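Local coordinates for flagellar biosynthesis protein flhF (Bacillus subtilis, PDB 2PX0), which is an SRP-family GTPase that binds GTP, forms a homodimer with the nucleotide bound, and is needed to build the bacterial flagellum, at residues Ile140-Tyr145 and Val186-Ala191; Val109-Thr114 and Ile214-Val219. All blocks are in the same frame, centred on the assembly; numbering follows the deposited sequence.

Contact 1 of 2, residues Ile140-Tyr145 and Val186-Ala191; sequences ITTDTY and VFVDTA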
ATOM      1  N   ILE A 140      -5.806 -19.071  14.410  1.00 53.66           N
ATOM      2  CA  ILE A 140      -4.657 -19.860  13.977  1.00 53.34           C
ATOM      3  C   ILE A 140      -3.753 -18.919  13.218  1.00 54.00           C
ATOM      4  O   ILE A 140      -4.224 -18.125  12.409  1.00 54.73           O
ATOM      5  CB  ILE A 140      -5.045 -20.977  12.987  1.00 53.78           C
ATOM      6  CG1 ILE A 140      -5.862 -22.063  13.684  1.00 52.88           C
ATOM      7  CG2 ILE A 140      -3.788 -21.560  12.353  1.00 52.34           C
ATOM      8  CD1 ILE A 140      -6.218 -23.215  12.772  1.00 53.00           C
ATOM      9  N   THR A 141      -2.457 -18.993  13.467  1.00 55.93           N
ATOM     10  CA  THR A 141      -1.542 -18.130  12.739  1.00 58.21           C
ATOM     11  C   THR A 141      -0.537 -18.955  11.955  1.00 59.43           C
ATOM     12  O   THR A 141      -0.260 -20.114  12.277  1.00 61.06           O
ATOM     13  CB  THR A 141      -0.756 -17.213  13.656  1.00 58.42           C
ATOM     14  OG1 THR A 141      -1.645 -16.582  14.583  1.00 60.35           O
ATOM     15  CG2 THR A 141      -0.051 -16.154  12.828  1.00 58.51           C
ATOM     16  N   THR A 142       0.003 -18.343  10.916  1.00 59.62           N
ATOM     17  CA  THR A 142       0.996 -18.975  10.074  1.00 59.96           C
ATOM     18  C   THR A 142       2.088 -17.944   9.987  1.00 61.94           C
ATOM     19  O   THR A 142       3.191 -18.226   9.518  1.00 62.79           O
ATOM     20  CB  THR A 142       0.432 -19.255   8.679  1.00 58.05           C
ATOM     21  OG1 THR A 142      -0.353 -20.441   8.736  1.00 60.17           O
ATOM     22  CG2 THR A 142       1.531 -19.444   7.655  1.00 58.69           C
ATOM     23  N   ASP A 143       1.782 -16.742  10.464  1.00 63.08           N
ATOM     24  CA  ASP A 143       2.763 -15.680  10.403  1.00 65.63           C
ATOM     25  C   ASP A 143       3.873 -15.871  11.415  1.00 67.86           C
ATOM     26  O   ASP A 143       3.850 -15.293  12.508  1.00 68.68           O
ATOM     27  CB  ASP A 143       2.116 -14.316  10.604  1.00 63.58           C
ATOM     28  CG  ASP A 143       3.091 -13.189  10.368  1.00 61.94           C
ATOM     29  OD1 ASP A 143       4.135 -13.163  11.044  1.00 61.10           O
ATOM     30  OD2 ASP A 143       2.824 -12.337   9.501  1.00 62.95           O
ATOM     31  N   THR A 144       4.845 -16.694  11.035  1.00 69.87           N
ATOM     32  CA  THR A 144       5.996 -16.968  11.876  1.00 71.95           C
ATOM     33  C   THR A 144       7.071 -15.958  11.511  1.00 72.00           C
ATOM     34  O   THR A 144       7.943 -15.638  12.322  1.00 71.11           O
ATOM     35  CB  THR A 144       6.533 -18.377  11.626  1.00 73.98           C
ATOM     36  OG1 THR A 144       5.616 -19.333  12.172  1.00 77.08           O
ATOM     37  CG2 THR A 144       7.910 -18.552  12.268  1.00 75.89           C
ATOM     38  N   TYR A 145       6.986 -15.444  10.288  1.00 71.85           N
ATOM     39  CA  TYR A 145       7.959 -14.477   9.812  1.00 71.59           C
ATOM     40  C   TYR A 145       7.985 -13.149  10.572  1.00 69.61           C
ATOM     41  O   TYR A 145       8.897 -12.888  11.349  1.00 68.18           O
ATOM     42  CB  TYR A 145       7.743 -14.194   8.328  1.00 74.47           C
ATOM     43  CG  TYR A 145       8.787 -13.249   7.790  1.00 79.41           C
ATOM     44  CD1 TYR A 145      10.139 -13.607   7.783  1.00 80.29           C
ATOM     45  CD2 TYR A 145       8.440 -11.967   7.351  1.00 80.01           C
ATOM     46  CE1 TYR A 145      11.119 -12.713   7.362  1.00 80.35           C
ATOM     47  CE2 TYR A 145       9.418 -11.064   6.925  1.00 80.12           C
ATOM     48  CZ  TYR A 145      10.751 -11.447   6.938  1.00 80.37           C
ATOM     49  OH  TYR A 145      11.718 -10.557   6.545  1.00 81.61           O
ATOM     50  N   VAL A 186     -12.898 -20.745  12.193  1.00 63.14           N
ATOM     51  CA  VAL A 186     -11.514 -20.651  12.613  1.00 60.74           C
ATOM     52  C   VAL A 186     -10.846 -19.641  11.682  1.00 59.86           C
ATOM     53  O   VAL A 186     -10.689 -19.883  10.481  1.00 59.31           O
ATOM     54  CB  VAL A 186     -10.816 -21.998  12.487  1.00 60.02           C
ATOM     55  CG1 VAL A 186      -9.469 -21.939  13.168  1.00 60.81           C
ATOM     56  CG2 VAL A 186     -11.685 -23.081  13.077  1.00 58.83           C
ATOM     57  N   PHE A 187     -10.465 -18.500  12.238  1.00 58.61           N
ATOM     58  CA  PHE A 187      -9.831 -17.460  11.446  1.00 56.65           C
ATOM     59  C   PHE A 187      -8.307 -17.600  11.376  1.00 55.68           C
ATOM     60  O   PHE A 187      -7.598 -17.429  12.375  1.00 52.80           O
ATOM     61  CB  PHE A 187     -10.239 -16.087  11.989  1.00 55.96           C
ATOM     62  CG  PHE A 187     -11.722 -15.834  11.923  1.00 56.12           C
ATOM     63  CD1 PHE A 187     -12.580 -16.379  12.879  1.00 56.68           C
ATOM     64  CD2 PHE A 187     -12.273 -15.104  10.870  1.00 55.89           C
ATOM     65  CE1 PHE A 187     -13.975 -16.204  12.787  1.00 55.59           C
ATOM     66  CE2 PHE A 187     -13.668 -14.927  10.771  1.00 56.98           C
ATOM     67  CZ  PHE A 187     -14.517 -15.481  11.731  1.00 54.73           C
ATOM     68  N   VAL A 188      -7.823 -17.936  10.179  1.00 55.37           N
ATOM     69  CA  VAL A 188      -6.395 -18.111   9.928  1.00 53.72           C
ATOM     70  C   VAL A 188      -5.763 -16.875   9.297  1.00 52.08           C
ATOM     71  O   VAL A 188      -6.233 -16.385   8.274  1.00 52.15           O
ATOM     72  CB  VAL A 188      -6.139 -19.288   8.991  1.00 53.63           C
ATOM     73  CG1 VAL A 188      -4.645 -19.489   8.826  1.00 54.02           C
ATOM     74  CG2 VAL A 188      -6.793 -20.534   9.534  1.00 53.08           C
ATOM     75  N   ASP A 189      -4.691 -16.393   9.918  1.00 50.96           N
ATOM     76  CA  ASP A 189      -3.949 -15.214   9.464  1.00 51.61           C
ATOM     77  C   ASP A 189      -2.678 -15.770   8.815  1.00 50.82           C
ATOM     78  O   ASP A 189      -2.231 -16.860   9.173  1.00 51.74           O
ATOM     79  CB  ASP A 189      -3.633 -14.323  10.685  1.00 54.11           C
ATOM     80  CG  ASP A 189      -2.945 -12.998  10.324  1.00 55.34           C
ATOM     81  OD1 ASP A 189      -3.011 -12.575   9.151  1.00 55.87           O
ATOM     82  OD2 ASP A 189      -2.348 -12.365  11.235  1.00 53.03           O
ATOM     83  N   THR A 190      -2.118 -15.053   7.843  1.00 49.56           N
ATOM     84  CA  THR A 190      -0.914 -15.521   7.152  1.00 48.80           C
ATOM     85  C   THR A 190       0.153 -14.435   7.042  1.00 48.19           C
ATOM     86  O   THR A 190      -0.134 -13.255   7.220  1.00 47.59           O
ATOM     87  CB  THR A 190      -1.233 -16.017   5.718  1.00 47.41           C
ATOM     88  OG1 THR A 190      -1.554 -14.895   4.887  1.00 49.43           O
ATOM     89  CG2 THR A 190      -2.410 -16.980   5.732  1.00 44.54           C
ATOM     90  N   ALA A 191       1.380 -14.847   6.734  1.00 48.33           N
ATOM     91  CA  ALA A 191       2.505 -13.927   6.603  1.00 47.32           C
ATOM     92  C   ALA A 191       2.450 -13.076   5.336  1.00 49.49           C
ATOM     93  O   ALA A 191       2.017 -13.512   4.267  1.00 48.84           O
ATOM     94  CB  ALA A 191       3.791 -14.699   6.633  1.00 47.41           C
TER

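Contact 2 of 2, residues Val109-Thr114 and Ile214-Val219; sequences VLFGST and IQSFLV. With GNP (phosphoaminophosphonic acid-guanylate ester), chain R.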
ATOM      1  N   VAL A 109      -9.413 -18.187   5.662  1.00 56.44           N
ATOM      2  CA  VAL A 109      -8.028 -17.826   5.398  1.00 55.60           C
ATOM      3  C   VAL A 109      -7.856 -16.500   4.647  1.00 54.96           C
ATOM      4  O   VAL A 109      -8.589 -16.204   3.693  1.00 55.88           O
ATOM      5  CB  VAL A 109      -7.317 -18.959   4.619  1.00 55.54           C
ATOM      6  CG1 VAL A 109      -5.934 -18.513   4.152  1.00 54.18           C
ATOM      7  CG2 VAL A 109      -7.203 -20.188   5.508  1.00 53.80           C
ATOM      8  N   LEU A 110      -6.889 -15.702   5.094  1.00 52.39           N
ATOM      9  CA  LEU A 110      -6.606 -14.423   4.461  1.00 49.79           C
ATOM     10  C   LEU A 110      -5.127 -14.300   4.126  1.00 49.45           C
ATOM     11  O   LEU A 110      -4.276 -14.374   5.012  1.00 49.93           O
ATOM     12  CB  LEU A 110      -6.981 -13.262   5.374  1.00 49.70           C
ATOM     13  CG  LEU A 110      -8.379 -13.045   5.942  1.00 50.24           C
ATOM     14  CD1 LEU A 110      -8.584 -11.531   6.056  1.00 50.24           C
ATOM     15  CD2 LEU A 110      -9.448 -13.659   5.057  1.00 49.32           C
ATOM     16  N   PHE A 111      -4.823 -14.125   2.845  1.00 46.99           N
ATOM     17  CA  PHE A 111      -3.447 -13.964   2.416  1.00 45.76           C
ATOM     18  C   PHE A 111      -3.399 -12.724   1.531  1.00 45.11           C
ATOM     19  O   PHE A 111      -4.434 -12.250   1.065  1.00 44.51           O
ATOM     20  CB  PHE A 111      -2.943 -15.228   1.687  1.00 45.06           C
ATOM     21  CG  PHE A 111      -3.954 -15.855   0.763  1.00 45.05           C
ATOM     22  CD1 PHE A 111      -4.231 -15.300  -0.484  1.00 43.49           C
ATOM     23  CD2 PHE A 111      -4.645 -16.999   1.147  1.00 45.50           C
ATOM     24  CE1 PHE A 111      -5.177 -15.871  -1.330  1.00 39.32           C
ATOM     25  CE2 PHE A 111      -5.604 -17.581   0.292  1.00 42.66           C
ATOM     26  CZ  PHE A 111      -5.863 -17.011  -0.940  1.00 38.68           C
ATOM     27  N   GLY A 112      -2.215 -12.164   1.321  1.00 44.08           N
ATOM     28  CA  GLY A 112      -2.158 -10.976   0.501  1.00 41.47           C
ATOM     29  C   GLY A 112      -0.939 -10.106   0.689  1.00 40.94           C
ATOM     30  O   GLY A 112      -0.059 -10.384   1.487  1.00 39.88           O
ATOM     31  N   SER A 113      -0.918  -9.028  -0.073  1.00 41.76           N
ATOM     32  CA  SER A 113       0.164  -8.063  -0.074  1.00 44.31           C
ATOM     33  C   SER A 113       0.599  -7.604   1.317  1.00 44.45           C
ATOM     34  O   SER A 113      -0.126  -7.770   2.299  1.00 43.91           O
ATOM     35  CB  SER A 113      -0.281  -6.867  -0.900  1.00 46.72           C
ATOM     36  OG  SER A 113      -1.330  -7.261  -1.775  1.00 46.49           O
ATOM     37  N   THR A 114       1.792  -7.022   1.391  1.00 43.17           N
ATOM     38  CA  THR A 114       2.309  -6.547   2.657  1.00 42.13           C
ATOM     39  C   THR A 114       1.549  -5.312   3.138  1.00 43.37           C
ATOM     40  O   THR A 114       1.142  -4.472   2.335  1.00 44.34           O
ATOM     41  CB  THR A 114       3.824  -6.210   2.562  1.00 40.52           C
ATOM     42  OG1 THR A 114       4.073  -5.434   1.390  1.00 39.92           O
ATOM     43  CG2 THR A 114       4.649  -7.472   2.512  1.00 37.00           C
ATOM     44  N   ILE A 214     -12.181 -25.114   3.736  1.00 68.44           N
ATOM     45  CA  ILE A 214     -11.659 -23.749   3.696  1.00 66.02           C
ATOM     46  C   ILE A 214     -12.382 -22.766   2.764  1.00 65.41           C
ATOM     47  O   ILE A 214     -12.979 -23.160   1.764  1.00 66.32           O
ATOM     48  CB  ILE A 214     -10.152 -23.768   3.347  1.00 63.74           C
ATOM     49  CG1 ILE A 214      -9.368 -24.346   4.523  1.00 63.07           C
ATOM     50  CG2 ILE A 214      -9.659 -22.377   3.032  1.00 62.78           C
ATOM     51  CD1 ILE A 214      -7.856 -24.303   4.333  1.00 63.82           C
ATOM     52  N   GLN A 215     -12.313 -21.481   3.113  1.00 64.49           N
ATOM     53  CA  GLN A 215     -12.927 -20.390   2.346  1.00 63.15           C
ATOM     54  C   GLN A 215     -11.934 -19.209   2.338  1.00 62.48           C
ATOM     55  O   GLN A 215     -12.066 -18.280   3.137  1.00 63.56           O
ATOM     56  CB  GLN A 215     -14.247 -19.975   3.020  1.00 61.74           C
ATOM     57  CG  GLN A 215     -15.091 -18.962   2.252  1.00 59.84           C
ATOM     58  CD  GLN A 215     -16.395 -18.646   2.967  1.00 60.11           C
ATOM     59  OE1 GLN A 215     -17.130 -19.552   3.363  1.00 61.09           O
ATOM     60  NE2 GLN A 215     -16.694 -17.362   3.126  1.00 59.04           N
ATOM     61  N   SER A 216     -10.956 -19.251   1.430  1.00 60.50           N
ATOM     62  CA  SER A 216      -9.908 -18.228   1.328  1.00 58.54           C
ATOM     63  C   SER A 216     -10.305 -16.863   0.766  1.00 55.09           C
ATOM     64  O   SER A 216     -11.231 -16.750  -0.038  1.00 53.06           O
ATOM     65  CB  SER A 216      -8.736 -18.775   0.517  1.00 62.39           C
ATOM     66  OG  SER A 216      -9.159 -19.152  -0.787  1.00 67.98           O
ATOM     67  N   PHE A 217      -9.561 -15.837   1.182  1.00 51.41           N
ATOM     68  CA  PHE A 217      -9.819 -14.450   0.790  1.00 48.64           C
ATOM     69  C   PHE A 217      -8.544 -13.691   0.440  1.00 46.80           C
ATOM     70  O   PHE A 217      -7.735 -13.414   1.324  1.00 46.74           O
ATOM     71  CB  PHE A 217     -10.503 -13.727   1.946  1.00 47.89           C
ATOM     72  CG  PHE A 217     -11.912 -14.178   2.197  1.00 45.13           C
ATOM     73  CD1 PHE A 217     -12.962 -13.651   1.453  1.00 43.04           C
ATOM     74  CD2 PHE A 217     -12.182 -15.137   3.171  1.00 42.77           C
ATOM     75  CE1 PHE A 217     -14.253 -14.067   1.672  1.00 43.13           C
ATOM     76  CE2 PHE A 217     -13.464 -15.564   3.402  1.00 41.98           C
ATOM     77  CZ  PHE A 217     -14.511 -15.028   2.649  1.00 45.79           C
ATOM     78  N   LEU A 218      -8.380 -13.324  -0.831  1.00 42.78           N
ATOM     79  CA  LEU A 218      -7.185 -12.611  -1.258  1.00 39.48           C
ATOM     80  C   LEU A 218      -7.260 -11.135  -0.871  1.00 39.43           C
ATOM     81  O   LEU A 218      -8.103 -10.392  -1.368  1.00 40.68           O
ATOM     82  CB  LEU A 218      -6.996 -12.769  -2.764  1.00 37.20           C
ATOM     83  CG  LEU A 218      -5.816 -12.009  -3.385  1.00 39.36           C
ATOM     84  CD1 LEU A 218      -4.485 -12.476  -2.807  1.00 37.49           C
ATOM     85  CD2 LEU A 218      -5.827 -12.224  -4.876  1.00 40.63           C
ATOM     86  N   VAL A 219      -6.360 -10.703   0.004  1.00 38.60           N
ATOM     87  CA  VAL A 219      -6.365  -9.326   0.479  1.00 40.60           C
ATOM     88  C   VAL A 219      -5.470  -8.324  -0.245  1.00 40.95           C
ATOM     89  O   VAL A 219      -4.245  -8.372  -0.119  1.00 44.71           O
ATOM     90  CB  VAL A 219      -6.025  -9.292   1.993  1.00 40.50           C
ATOM     91  CG1 VAL A 219      -5.787  -7.862   2.463  1.00 39.25           C
ATOM     92  CG2 VAL A 219      -7.171  -9.923   2.783  1.00 39.99           C
TER
HETATM   93  PG  GNP R   5       1.937   0.652  10.675  1.00 46.62           P
HETATM   94  O1G GNP R   5       0.702  -0.169  10.741  1.00 48.70           O
HETATM   95  O2G GNP R   5       2.624   0.754  12.047  1.00 49.69           O
HETATM   96  O3G GNP R   5       1.694   1.990  10.097  1.00 44.22           O
HETATM   97  N3B GNP R   5       2.919  -0.325   9.678  1.00 47.87           N
HETATM   98  PB  GNP R   5       4.469   0.127   9.301  1.00 48.37           P
HETATM   99  O1B GNP R   5       4.489   1.270   8.397  1.00 49.03           O
HETATM  100  O2B GNP R   5       5.177   0.214  10.603  1.00 49.73           O
HETATM  101  O3A GNP R   5       4.900  -1.149   8.472  1.00 48.67           O
HETATM  102  PA  GNP R   5       5.784  -2.277   8.889  1.00 52.40           P
HETATM  103  O1A GNP R   5       7.168  -1.795   9.086  1.00 54.50           O
HETATM  104  O2A GNP R   5       5.050  -2.946  10.029  1.00 54.49           O
HETATM  105  O5' GNP R   5       5.760  -3.193   7.661  1.00 51.44           O
HETATM  106  C5' GNP R   5       4.528  -3.810   7.220  1.00 51.77           C
HETATM  107  C4' GNP R   5       4.782  -4.832   6.158  1.00 52.52           C
HETATM  108  O4' GNP R   5       5.394  -4.396   4.990  1.00 53.33           O
HETATM  109  C3' GNP R   5       5.648  -6.027   6.680  1.00 53.43           C
HETATM  110  O3' GNP R   5       5.043  -7.297   6.356  1.00 53.28           O
HETATM  111  C2' GNP R   5       7.002  -5.828   5.972  1.00 52.85           C
HETATM  112  O2' GNP R   5       7.728  -7.008   5.759  1.00 50.27           O
HETATM  113  C1' GNP R   5       6.549  -5.170   4.695  1.00 52.22           C
HETATM  114  N9  GNP R   5       7.631  -4.311   4.147  1.00 46.39           N
HETATM  115  C8  GNP R   5       8.162  -3.126   4.808  1.00 44.83           C
HETATM  116  N7  GNP R   5       9.115  -2.591   4.076  1.00 45.61           N
HETATM  117  C5  GNP R   5       9.202  -3.478   2.881  1.00 44.55           C
HETATM  118  C6  GNP R   5      10.082  -3.401   1.714  1.00 43.20           C
HETATM  119  O6  GNP R   5      10.910  -2.625   1.467  1.00 44.65           O
HETATM  120  N1  GNP R   5       9.835  -4.427   0.824  1.00 43.09           N
HETATM  121  C2  GNP R   5       8.851  -5.347   1.123  1.00 46.05           C
HETATM  122  N2  GNP R   5       8.757  -6.326   0.065  1.00 47.36           N
HETATM  123  N3  GNP R   5       8.044  -5.488   2.114  1.00 45.85           N
HETATM  124  C4  GNP R   5       8.290  -4.474   2.989  1.00 44.32           C

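Contact 1 of 2, residues Ile140-Tyr145 and Val186-Ala191
Ile140 packs against Val186 and Val188 where two neighbouring parallel strands, 137-141 and 185-189, lie at one edge of the sheet of the P-loop GTPase fold. The tight part is here. The CG1 branch of Ile140 is anti to the carbonyl carbon (chi1 -69°), which sets CG1 beside Val186, and CD1 beyond it comes to 3.5 Å from Val186 CG1. Ile140 CB faces Val188 CG2 at 3.9 Å. Phe180 packs on both Ile140 and Val186. Two backbone bonds hold the strands together, Ile140 N to Phe187 O (3.2 Å) and Asp189 N to Ile140 O (3.1 Å).

Beyond Thr141 the pairing loosens. Thr142 N makes a weak bond to Asp189 O, and Thr142 is partly exposed. Asp143 is the centre of an inverse gamma turn. Its carboxylate lies against Ala191, with Asp143 OD2 3.3 Å from Ala191 CA, and its side chain also touches the bound nucleotide. An alanine here lacks the carboxylate, which would probably open a gap beside Ala191 CA and remove the side chain's contact with the nucleotide. Asp189 OD2 is hydrogen-bonded to Thr119 OG1. The ring of the partly exposed Tyr145 extends away from 186-191, and its CB makes the contact, 4.3 Å from Ala191 CB.

Contact 2 of 2, residues Val109-Thr114 and Ile214-Val219
Phe111 lies against Ser216, Phe217 and Leu218, and of the residues here it has the most area buried by the partner strand. Its CG stands between the backbone N and the carbonyl carbon (chi1 40°), which brings CG, and the ring beyond it, over the partner strand. The ring has Phe217 O over one face. Leu218 CD1 comes to its edge, 3.7 Å from Phe111 CD1, and the two side chains cross at about a right angle. Further round, Phe111 CE2 is 3.4 Å from Ser216 CB. The hydroxyl of Ser216 has its polar partners in Pro240 O and Asn242 OD1.

Val219 is next in buried area. Val219 N donates to Phe111 O at 2.7 Å. Its CB rests on the same oxygen, and Val219 CG2 meets Leu110 CD1 at 3.9 Å on the sheet face that also holds Phe217.

Val109 comes third. Its O takes the bond from Phe217 N at 2.7 Å, and the CA-H of Ser216 points to the same oxygen. On the side chain, Val109 CG2 touches Ile214 CG2 at 4.1 Å.

Past the strand, Ser113 N reaches Val219 O through a weak bond. Thr114 CB lies 3.4 Å from GNP O4', while Thr114 OG1 is hydrogen-bonded to Lys248 NZ and Glu251 OE2 of the second subunit. Strand 107-112 running into the Walker A P-loop is the arrangement of the P-loop NTPase fold, here in an SRP-family GTPase.

Contacts 1 and 2 belong to one parallel sheet, and their centres are about 10 Å apart. Strands 185-189 and 107-112 are neighbours, so together the two contacts span four adjacent strands. The clearest tie is Thr190 OG1 to Leu110 O, a probable hydrogen bond of 2.8 Å. Further along the same strands, Val188 CB packs on Val109 CG2 at 3.8 Å. Both contacts run out into nucleotide-binding loops. In contact 1 the side chain of Asp189 lies about 4 Å from the magnesium ion at its nearest atoms. Contact 2 leads into the P-loop, whose Thr114 touches a GNP that is also hydrogen-bonded to residues of the second subunit, among them Lys118 NZ and Asp250 OD1.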